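Local coordinates for histidine phosphotransfer protein (Medicago truncatula, PDB 4G78) that probably relays phosphoryl groups, by way of an active histidine, between cytokinin sensor histidine kinases and response regulators in plant two-component signalling, at residues D25-F28 with S29-K33; D13-A16 with A17-Q21; F72-I75 with D76-A79; C113-C116 with L117-L120. All coordinates share one frame; numbering follows the deposited sequence.

Contact 1. Residues D25-F28 with S29-K33; sequences DDQF and SQLQK
Gln-30 reaches back one turn of the short helix 26-32 to Asp-26, and its amide NE2 donates to carboxylate OD2 at 3.0 Å. The bond is nearly straight, 171° at the hydrogen; it leaves in the amide plane of Gln-30 and arrives on the syn side of OD2, 29° out of the carboxylate plane. With CG of Asp-26 anti to its backbone N (chi1 -168°), the carboxylate is swung along the helix toward the later residues, while Gln-30 folds at chi2 to meet it. The other oxygen, OD1, lies 3.5 Å from CB of Ser-29. One residue on, Gln-27 lays its amide beside Leu-31, NE2 being 3.9 Å from CD2, but the polar partner of that NE2 is the carbonyl O of Ser-88. Phe-28 turns to the interior, where its ring meets Val-43 and Met-47 of helix 41-66, Leu-131 and Leu-134 of helix 110-145 and Phe-19 of helix 6-20. Beneath these side chains run the i to i+4 backbone bonds, among them Gln-30 N to Asp-26 O at 2.9 Å and Gln-32 N to Phe-28 O at 3.0 Å. The turn is set by Asp-25 at the N-cap, whose OD1 accepts from Gln-27 N at 2.9 Å. Two carboxylates thus stand at the positive end of the helix dipole, Asp-25 accepting from a backbone N-H and Asp-26 from a side-chain amide, a placement that would be expected to favour their ionised forms.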
loop_
_atom_site.group_PDB
_atom_site.type_symbol
_atom_site.label_atom_id
_atom_site.label_comp_id
_atom_site.label_asym_id
_atom_site.label_seq_id
_atom_site.Cartn_x
_atom_site.Cartn_y
_atom_site.Cartn_z
ATOM N N ASP A 25 -0.939 -2.779 -8.787
ATOM C CA ASP A 25 -1.031 -2.471 -10.191
ATOM C C ASP A 25 0.362 -2.299 -10.791
ATOM O O ASP A 25 1.377 -2.506 -10.136
ATOM C CB ASP A 25 -1.938 -1.240 -10.441
ATOM C CG ASP A 25 -1.393 0.080 -9.920
ATOM O OD1 ASP A 25 -0.183 0.350 -10.061
ATOM O OD2 ASP A 25 -2.161 0.838 -9.338
ATOM N N ASP A 26 0.389 -1.955 -12.069
ATOM C CA ASP A 26 1.637 -1.963 -12.803
ATOM C C ASP A 26 2.722 -1.045 -12.220
ATOM O O ASP A 26 3.888 -1.275 -12.498
ATOM C CB ASP A 26 1.405 -1.549 -14.271
ATOM C CG ASP A 26 2.633 -1.831 -15.118
ATOM O OD1 ASP A 26 2.973 -3.033 -15.273
ATOM O OD2 ASP A 26 3.227 -0.885 -15.640
ATOM N N GLN A 27 2.382 -0.017 -11.450
ATOM C CA GLN A 27 3.496 0.726 -10.822
ATOM C C GLN A 27 4.303 -0.131 -9.923
ATOM O O GLN A 27 5.545 0.042 -9.815
ATOM C CB GLN A 27 2.995 1.993 -10.144
ATOM C CG GLN A 27 4.109 2.714 -9.348
ATOM C CD GLN A 27 5.303 3.170 -10.151
ATOM O OE1 GLN A 27 5.290 3.173 -11.384
ATOM N NE2 GLN A 27 6.300 3.559 -9.433
ATOM N N PHE A 28 3.684 -1.092 -9.231
ATOM C CA PHE A 28 4.441 -2.024 -8.422
ATOM C C PHE A 28 5.367 -2.865 -9.321
ATOM O O PHE A 28 6.519 -3.108 -9.026
ATOM C CB PHE A 28 3.527 -2.901 -7.581
ATOM C CG PHE A 28 4.280 -3.784 -6.637
ATOM C CD1 PHE A 28 4.724 -3.245 -5.410
ATOM C CD2 PHE A 28 4.545 -5.102 -6.952
ATOM C CE1 PHE A 28 5.432 -4.089 -4.580
ATOM C CE2 PHE A 28 5.250 -5.911 -6.049
ATOM C CZ PHE A 28 5.652 -5.373 -4.851
ATOM N N SER A 29 4.802 -3.345 -10.456
ATOM C CA SER A 29 5.621 -4.072 -11.411
ATOM C C SER A 29 6.826 -3.240 -11.865
ATOM O O SER A 29 7.916 -3.801 -12.064
ATOM C CB SER A 29 4.760 -4.440 -12.643
ATOM O OG SER A 29 3.622 -5.159 -12.297
ATOM N N GLN A 30 6.625 -1.970 -12.073
ATOM C CA GLN A 30 7.756 -1.072 -12.468
ATOM C C GLN A 30 8.807 -1.086 -11.400
ATOM O O GLN A 30 10.004 -1.060 -11.704
ATOM C CB GLN A 30 7.266 0.321 -12.734
ATOM C CG GLN A 30 6.347 0.455 -13.910
ATOM C CD GLN A 30 6.914 0.046 -15.190
ATOM O OE1 GLN A 30 8.127 0.274 -15.430
ATOM N NE2 GLN A 30 6.197 -0.612 -16.043
ATOM N N LEU A 31 8.434 -1.021 -10.139
ATOM C CA LEU A 31 9.432 -1.089 -9.036
ATOM C C LEU A 31 10.169 -2.368 -9.074
ATOM O O LEU A 31 11.353 -2.413 -8.683
ATOM C CB LEU A 31 8.762 -0.860 -7.724
ATOM C CG LEU A 31 8.114 0.462 -7.444
ATOM C CD1 LEU A 31 7.423 0.427 -6.063
ATOM C CD2 LEU A 31 9.125 1.645 -7.589
ATOM N N GLN A 32 9.492 -3.475 -9.387
ATOM C CA GLN A 32 10.076 -4.798 -9.332
ATOM C C GLN A 32 10.908 -5.158 -10.546
ATOM O O GLN A 32 11.653 -6.154 -10.487
ATOM C CB GLN A 32 8.997 -5.895 -9.284
ATOM C CG GLN A 32 8.263 -5.853 -8.044
ATOM C CD GLN A 32 7.451 -7.146 -8.081
ATOM O OE1 GLN A 32 7.738 -7.984 -7.220
ATOM N NE2 GLN A 32 6.644 -7.233 -9.078
ATOM N N LYS A 33 10.823 -4.367 -11.590
ATOM C CA LYS A 33 11.443 -4.815 -12.862
ATOM C C LYS A 33 12.906 -5.003 -12.686
ATOM O O LYS A 33 13.568 -4.223 -11.915
ATOM C CB LYS A 33 11.048 -3.846 -13.952
ATOM C CG LYS A 33 11.609 -2.430 -13.797
ATOM C CD LYS A 33 11.125 -1.544 -14.970
ATOM C CE LYS A 33 10.679 -0.179 -14.421
ATOM N NZ LYS A 33 11.304 0.957 -15.146
#

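Contact 2. Residues D13-A16 with A17-Q21; sequences DHEA and AMFQQ
Residues 13-16 run straight into 17-21 as the last turns of helix 6-20, and four i to i+4 bonds join them: Ala-17 N to Asp-13 O at 2.9 Å, Met-18 N to His-14 O at 3.0 Å, Phe-19 N to Glu-15 O at 3.1 Å and Gln-20 N to Ala-16 O at 2.9 Å. The helix ends at Gln-20, though Gln-21 N still bonds to Ala-17 O. On the inward side Met-18 packs across the imidazole of His-14 in the conformer described. Its CG stands over one ring face, 4.3 Å from the centroid and 21° off the normal, a CH-pi contact displaced toward the rim. SD comes in more obliquely, a sulfur-aromatic approach at 4.1 Å from the same centroid. A chi1 of 175° carries CG of His-14 away from the backbone N and leans the imidazole along the axis toward Met-18. The ring is held further in that conformer by a bond from NE2 to the carbonyl O of Asn-130 and by an edge-to-face stack with Tyr-133, both on helix 110-145. This N-terminal helix is therefore packed along the long C-terminal helix of the all-helical phosphotransfer protein, Met-18 touching Asn-130 and Leu-131. Round the helix, Glu-15 and Phe-19 run side by side in the same direction, and in one of two modelled conformers CG of Glu-15 sits at the ring edge, in plane, 4.0 Å from CE2. Glu-15 O also lies near the ring plane, 3.3 Å from CD2. The Phe-19 side chain also touches Leu-24, and Phe-28 and Ser-29 of helix 26-32.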
loop_
_atom_site.group_PDB
_atom_site.type_symbol
_atom_site.label_atom_id
_atom_site.label_comp_id
_atom_site.label_asym_id
_atom_site.label_seq_id
_atom_site.Cartn_x
_atom_site.Cartn_y
_atom_site.Cartn_z
ATOM N N ASP A 13 2.633 -17.312 -7.012
ATOM C CA ASP A 13 1.189 -17.462 -6.851
ATOM C C ASP A 13 0.610 -16.314 -6.000
ATOM O O ASP A 13 -0.422 -15.737 -6.319
ATOM C CB ASP A 13 0.845 -18.788 -6.220
ATOM C CG ASP A 13 1.056 -19.988 -7.154
ATOM O OD1 ASP A 13 1.115 -19.780 -8.364
ATOM O OD2 ASP A 13 1.126 -21.117 -6.593
ATOM N N HIS A 14 1.308 -16.012 -4.890
ATOM C CA HIS A 14 0.833 -14.950 -3.985
ATOM C C HIS A 14 0.874 -13.587 -4.675
ATOM O O HIS A 14 -0.052 -12.800 -4.576
ATOM C CB HIS A 14 1.744 -15.012 -2.766
ATOM C CG HIS A 14 1.417 -13.866 -1.815
ATOM N ND1 HIS A 14 0.242 -13.777 -1.130
ATOM C CD2 HIS A 14 2.152 -12.783 -1.471
ATOM C CE1 HIS A 14 0.223 -12.668 -0.413
ATOM N NE2 HIS A 14 1.378 -12.045 -0.567
ATOM N N GLU A 15 1.999 -13.337 -5.337
ATOM C CA GLU A 15 2.051 -12.020 -6.068
ATOM C C GLU A 15 0.980 -11.948 -7.134
ATOM O O GLU A 15 0.337 -10.908 -7.259
ATOM C CB GLU A 15 3.433 -11.868 -6.662
ATOM C CG GLU A 15 3.687 -10.548 -7.320
ATOM C CD GLU A 15 5.114 -10.521 -7.855
ATOM O OE1 GLU A 15 6.001 -10.279 -7.065
ATOM O OE2 GLU A 15 5.350 -10.873 -9.018
ATOM N N ALA A 16 0.818 -13.015 -7.920
ATOM C CA ALA A 16 -0.209 -12.979 -8.951
ATOM C C ALA A 16 -1.604 -12.772 -8.327
ATOM O O ALA A 16 -2.439 -12.087 -8.922
ATOM C CB ALA A 16 -0.179 -14.250 -9.785
ATOM N N ALA A 17 -1.849 -13.394 -7.184
ATOM C CA ALA A 17 -3.147 -13.218 -6.508
ATOM C C ALA A 17 -3.331 -11.768 -6.089
ATOM O O ALA A 17 -4.441 -11.227 -6.179
ATOM C CB ALA A 17 -3.242 -14.149 -5.325
ATOM N N MET A 18 -2.273 -11.134 -5.605
ATOM C CA MET A 18 -2.352 -9.724 -5.226
ATOM C C MET A 18 -2.741 -8.859 -6.395
ATOM O O MET A 18 -3.528 -7.906 -6.257
ATOM C CB MET A 18 -1.075 -9.254 -4.573
ATOM C CG MET A 18 -0.793 -9.813 -3.222
ATOM S SD MET A 18 0.643 -9.133 -2.397
ATOM C CE MET A 18 0.032 -7.470 -2.057
ATOM N N PHE A 19 -2.172 -9.117 -7.581
ATOM C CA PHE A 19 -2.584 -8.384 -8.754
ATOM C C PHE A 19 -4.040 -8.720 -9.140
ATOM O O PHE A 19 -4.830 -7.823 -9.422
ATOM C CB PHE A 19 -1.654 -8.687 -9.953
ATOM C CG PHE A 19 -0.389 -7.884 -9.915
ATOM C CD1 PHE A 19 -0.347 -6.625 -10.500
ATOM C CD2 PHE A 19 0.759 -8.356 -9.293
ATOM C CE1 PHE A 19 0.815 -5.863 -10.482
ATOM C CE2 PHE A 19 1.924 -7.573 -9.241
ATOM C CZ PHE A 19 1.912 -6.332 -9.831
ATOM N N GLN A 20 -4.410 -10.004 -9.138
ATOM C CA GLN A 20 -5.736 -10.380 -9.622
ATOM C C GLN A 20 -6.823 -9.756 -8.761
ATOM O O GLN A 20 -7.880 -9.358 -9.257
ATOM C CB GLN A 20 -5.836 -11.906 -9.681
ATOM C CG GLN A 20 -7.059 -12.385 -10.440
ATOM C CD GLN A 20 -8.347 -12.354 -9.649
ATOM O OE1 GLN A 20 -8.334 -12.424 -8.412
ATOM N NE2 GLN A 20 -9.457 -12.341 -10.350
ATOM N N GLN A 21 -6.587 -9.696 -7.439
ATOM C CA GLN A 21 -7.528 -9.122 -6.484
ATOM C C GLN A 21 -7.417 -7.604 -6.372
ATOM O O GLN A 21 -8.158 -6.980 -5.625
ATOM C CB GLN A 21 -7.426 -9.836 -5.158
ATOM C CG GLN A 21 -8.033 -11.233 -5.194
ATOM C CD GLN A 21 -9.546 -11.163 -5.303
ATOM O OE1 GLN A 21 -10.183 -10.721 -4.318
ATOM N NE2 GLN A 21 -10.122 -11.530 -6.409
#

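Contact 3. Residues F72-I75 with D76-A79; sequences FKQI and DAHA
Gln-74 and His-78 meet one turn apart on helix 72-89, the bundle helix of the phosphotransfer domain that also carries His-80, the predicted phosphorylation site; these residues form its first two turns. The backbone acceptors of the first turn are all taken up by the second. Phe-72 O receives Asp-76 N at 2.9 Å, Lys-73 O receives Ala-77 N at 3.0 Å, Gln-74 O receives His-78 N at 2.9 Å, and Ile-75 O receives Ala-79 N at 2.9 Å. Upstream, the N-H of Gln-74 is satisfied by the side chain of Asn-71, whose OD1 accepts it just ahead of the helix. The carboxylate of Asp-76 is turned off the helix, CG lying opposite the backbone N (chi1 -166°), and in the conformer described OD2 forms a salt bridge with NH2 of Arg-102, linking this helix to helix 101-106 beside the contacts of Ile-75 with Phe-101 and Cys-105. Ile-75 is buried and packs on Met-61, Ala-64 and Leu-65 of helix 41-66, while Phe-72 lies against Leu-110 and Cys-113. On the outer side Gln-74, in one of its two conformers, bends at chi2 and brings its amide toward the imidazole of His-78, the two planes 60° apart. The meeting is one of loose packing, with the two NE2 atoms 4.0 Å apart. His-78 leans back over the preceding turn as well, approaching the already bonded carbonyl of Gln-74 obliquely to its ring: CD2 of His-78 comes to 3.3 Å from Gln-74 O.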
loop_
_atom_site.group_PDB
_atom_site.type_symbol
_atom_site.label_atom_id
_atom_site.label_comp_id
_atom_site.label_asym_id
_atom_site.label_seq_id
_atom_site.Cartn_x
_atom_site.Cartn_y
_atom_site.Cartn_z
ATOM N N PHE A 72 -12.514 19.567 7.433
ATOM C CA PHE A 72 -12.665 18.793 6.233
ATOM C C PHE A 72 -11.634 19.126 5.165
ATOM O O PHE A 72 -11.316 18.225 4.361
ATOM C CB PHE A 72 -14.116 18.921 5.703
ATOM C CG PHE A 72 -15.079 18.267 6.643
ATOM C CD1 PHE A 72 -15.293 16.915 6.606
ATOM C CD2 PHE A 72 -15.860 19.003 7.515
ATOM C CE1 PHE A 72 -16.144 16.318 7.470
ATOM C CE2 PHE A 72 -16.701 18.384 8.369
ATOM C CZ PHE A 72 -16.952 16.995 8.306
ATOM N N LYS A 73 -11.140 20.373 5.086
ATOM C CA LYS A 73 -10.136 20.722 4.080
ATOM C C LYS A 73 -8.846 19.990 4.357
ATOM O O LYS A 73 -8.239 19.467 3.467
ATOM C CB LYS A 73 -9.884 22.259 4.059
ATOM C CG LYS A 73 -11.068 23.020 3.510
ATOM C CD LYS A 73 -10.940 24.502 3.612
ATOM C CE LYS A 73 -12.114 25.210 2.920
ATOM N NZ LYS A 73 -12.688 26.290 3.726
ATOM N N GLN A 74 -8.475 19.869 5.627
ATOM C CA GLN A 74 -7.334 19.049 5.978
ATOM C C GLN A 74 -7.542 17.561 5.696
ATOM O O GLN A 74 -6.624 16.884 5.285
ATOM C CB GLN A 74 -6.918 19.274 7.439
ATOM C CG GLN A 74 -5.961 20.392 7.648
ATOM C CD GLN A 74 -4.680 20.196 6.823
ATOM O OE1 GLN A 74 -4.616 20.622 5.712
ATOM N NE2 GLN A 74 -3.693 19.557 7.394
ATOM N N ILE A 75 -8.703 17.042 5.996
ATOM C CA ILE A 75 -8.970 15.645 5.650
ATOM C C ILE A 75 -8.798 15.379 4.187
ATOM O O ILE A 75 -8.140 14.442 3.752
ATOM C CB ILE A 75 -10.389 15.228 6.074
ATOM C CG1 ILE A 75 -10.623 15.505 7.597
ATOM C CG2 ILE A 75 -10.533 13.776 5.713
ATOM C CD1 ILE A 75 -9.658 14.728 8.424
ATOM N N ASP A 76 -9.354 16.290 3.389
ATOM C CA ASP A 76 -9.218 16.168 1.953
ATOM C C ASP A 76 -7.752 16.279 1.498
ATOM O O ASP A 76 -7.304 15.469 0.660
ATOM C CB ASP A 76 -10.184 17.143 1.277
ATOM C CG ASP A 76 -10.362 16.838 -0.201
ATOM O OD1 ASP A 76 -10.883 15.941 -0.682
ATOM O OD2 ASP A 76 -9.675 17.585 -0.786
ATOM N N ALA A 77 -6.976 17.146 2.119
ATOM C CA ALA A 77 -5.556 17.274 1.761
ATOM C C ALA A 77 -4.820 15.972 2.112
ATOM O O ALA A 77 -3.950 15.534 1.352
ATOM C CB ALA A 77 -4.976 18.450 2.446
ATOM N N HIS A 78 -5.087 15.416 3.265
ATOM C CA HIS A 78 -4.444 14.158 3.657
ATOM C C HIS A 78 -4.792 13.046 2.663
ATOM O O HIS A 78 -3.959 12.258 2.273
ATOM C CB HIS A 78 -4.822 13.723 5.082
ATOM C CG HIS A 78 -4.296 14.494 6.192
ATOM N ND1 HIS A 78 -2.963 14.817 6.324
ATOM C CD2 HIS A 78 -4.934 14.943 7.339
ATOM C CE1 HIS A 78 -2.821 15.521 7.482
ATOM N NE2 HIS A 78 -4.035 15.629 8.098
ATOM N N ALA A 79 -6.067 12.957 2.307
ATOM C CA ALA A 79 -6.508 11.901 1.372
ATOM C C ALA A 79 -5.788 12.074 0.026
ATOM O O ALA A 79 -5.375 11.079 -0.570
ATOM C CB ALA A 79 -7.991 11.923 1.185
#

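Contact 4. Residues C113-C116 with L117-L120; sequences CVRC and LQQL
Val-114 and Gln-118 face one another across a turn of helix 110-145, their side chains set at a slant. The methyl CG1 of Val-114 does the touching: it lies anti to the backbone N (chi1 161°), on the side of the next turn, 3.7 Å from NE2 of Gln-118. Gln-118 runs extended beyond CG, back along the helix, so that its amide lies against both this methyl and the backbone of Arg-115, with OE1 3.7 Å from Arg-115 CA. Gln-119 takes another course. Bent at chi2, it holds a water that accepts from its NE2 at 3.1 Å and donates to Arg-115 O at 2.8 Å. That carbonyl thus has two donors, the water and the backbone N of Gln-119 at 3.0 Å. The inward residues point elsewhere: Leu-117 to Leu-65, Leu-120 to Leu-58 and Met-61, all on helix 41-66, and Cys-116 to Phe-101 and Phe-104 of helix 101-106. Chemically the helix is two-sided: the thiol of Cys-116 and the leucines pack into the bundle of the phosphotransfer domain, while the amides and the bridging water lie on the outer side.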
loop_
_atom_site.group_PDB
_atom_site.type_symbol
_atom_site.label_atom_id
_atom_site.label_comp_id
_atom_site.label_asym_id
_atom_site.label_seq_id
_atom_site.Cartn_x
_atom_site.Cartn_y
_atom_site.Cartn_z
ATOM N N CYS A 113 -16.927 10.478 5.767
ATOM C CA CYS A 113 -15.491 10.501 5.976
ATOM C C CYS A 113 -15.051 9.343 6.891
ATOM O O CYS A 113 -13.981 8.740 6.653
ATOM C CB CYS A 113 -14.981 11.826 6.516
ATOM S SG CYS A 113 -15.008 13.201 5.374
ATOM N N VAL A 114 -15.834 9.076 7.947
ATOM C CA VAL A 114 -15.501 7.976 8.855
ATOM C C VAL A 114 -15.494 6.719 8.089
ATOM O O VAL A 114 -14.600 5.871 8.235
ATOM C CB VAL A 114 -16.521 7.981 10.012
ATOM C CG1 VAL A 114 -16.511 6.644 10.685
ATOM C CG2 VAL A 114 -16.254 9.217 10.917
ATOM N N ARG A 115 -16.541 6.489 7.253
ATOM C CA ARG A 115 -16.581 5.223 6.452
ATOM C C ARG A 115 -15.359 5.136 5.593
ATOM O O ARG A 115 -14.787 4.037 5.399
ATOM C CB ARG A 115 -17.875 5.253 5.612
ATOM C CG ARG A 115 -19.147 5.060 6.494
ATOM C CD ARG A 115 -20.302 4.698 5.550
ATOM N NE ARG A 115 -20.830 5.793 4.822
ATOM C CZ ARG A 115 -21.679 6.713 5.174
ATOM N NH1 ARG A 115 -22.232 6.736 6.391
ATOM N NH2 ARG A 115 -22.043 7.678 4.308
ATOM N N CYS A 116 -15.022 6.215 4.870
ATOM C CA CYS A 116 -13.872 6.234 4.004
ATOM C C CYS A 116 -12.592 5.885 4.768
ATOM O O CYS A 116 -11.737 5.120 4.315
ATOM C CB CYS A 116 -13.679 7.577 3.284
ATOM S SG CYS A 116 -14.996 7.991 2.164
ATOM N N LEU A 117 -12.408 6.457 5.959
ATOM C CA LEU A 117 -11.225 6.160 6.776
ATOM C C LEU A 117 -11.165 4.712 7.239
ATOM O O LEU A 117 -10.093 4.078 7.210
ATOM C CB LEU A 117 -11.104 7.120 7.943
ATOM C CG LEU A 117 -9.821 6.914 8.806
ATOM C CD1 LEU A 117 -8.554 7.036 7.924
ATOM C CD2 LEU A 117 -9.917 7.737 10.049
ATOM N N GLN A 118 -12.329 4.154 7.586
ATOM C CA GLN A 118 -12.340 2.761 7.963
ATOM C C GLN A 118 -11.919 1.863 6.758
ATOM O O GLN A 118 -11.105 0.957 6.966
ATOM C CB GLN A 118 -13.721 2.322 8.459
ATOM C CG GLN A 118 -14.192 2.904 9.762
ATOM C CD GLN A 118 -15.691 2.888 10.036
ATOM O OE1 GLN A 118 -16.548 2.719 9.173
ATOM N NE2 GLN A 118 -15.905 3.097 11.319
ATOM N N GLN A 119 -12.395 2.188 5.607
ATOM C CA GLN A 119 -11.996 1.418 4.425
ATOM C C GLN A 119 -10.514 1.594 4.162
ATOM O O GLN A 119 -9.845 0.640 3.752
ATOM C CB GLN A 119 -12.807 1.844 3.244
ATOM C CG GLN A 119 -14.219 1.373 3.261
ATOM C CD GLN A 119 -14.195 -0.188 3.391
ATOM O OE1 GLN A 119 -13.634 -0.886 2.515
ATOM N NE2 GLN A 119 -14.727 -0.665 4.549
ATOM N N LEU A 120 -10.028 2.806 4.303
ATOM C CA LEU A 120 -8.620 3.091 4.045
ATOM C C LEU A 120 -7.711 2.323 4.989
ATOM O O LEU A 120 -6.704 1.705 4.593
ATOM C CB LEU A 120 -8.388 4.597 4.144
ATOM C CG LEU A 120 -6.967 5.063 3.896
ATOM C CD1 LEU A 120 -6.478 4.627 2.529
ATOM C CD2 LEU A 120 -6.865 6.568 4.045
HETATM O O HOH W 1 -16.359 1.744 5.569
#

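From the N terminus the four contacts come in series, 2, 1, 3, then 4; each spans adjacent turns of a single helix, so none closes a long loop and none nests or crosses. Contact 2 ends helix 6-20, and after a short connection contact 1 makes up helix 26-32. These two touch, Phe-19 CZ lying 3.2 Å from Ser-29 OG. Contact 3 opens helix 72-89 and contact 4 lies early in helix 110-145; in the conformer described they meet where Phe-72 CD1 is 3.9 Å from Cys-113 SG. The two pairs occupy distant parts of the elongated bundle, centres of contacts 2 and 3 being about 31 Å apart, and helices 41-66 and 110-145 connect them.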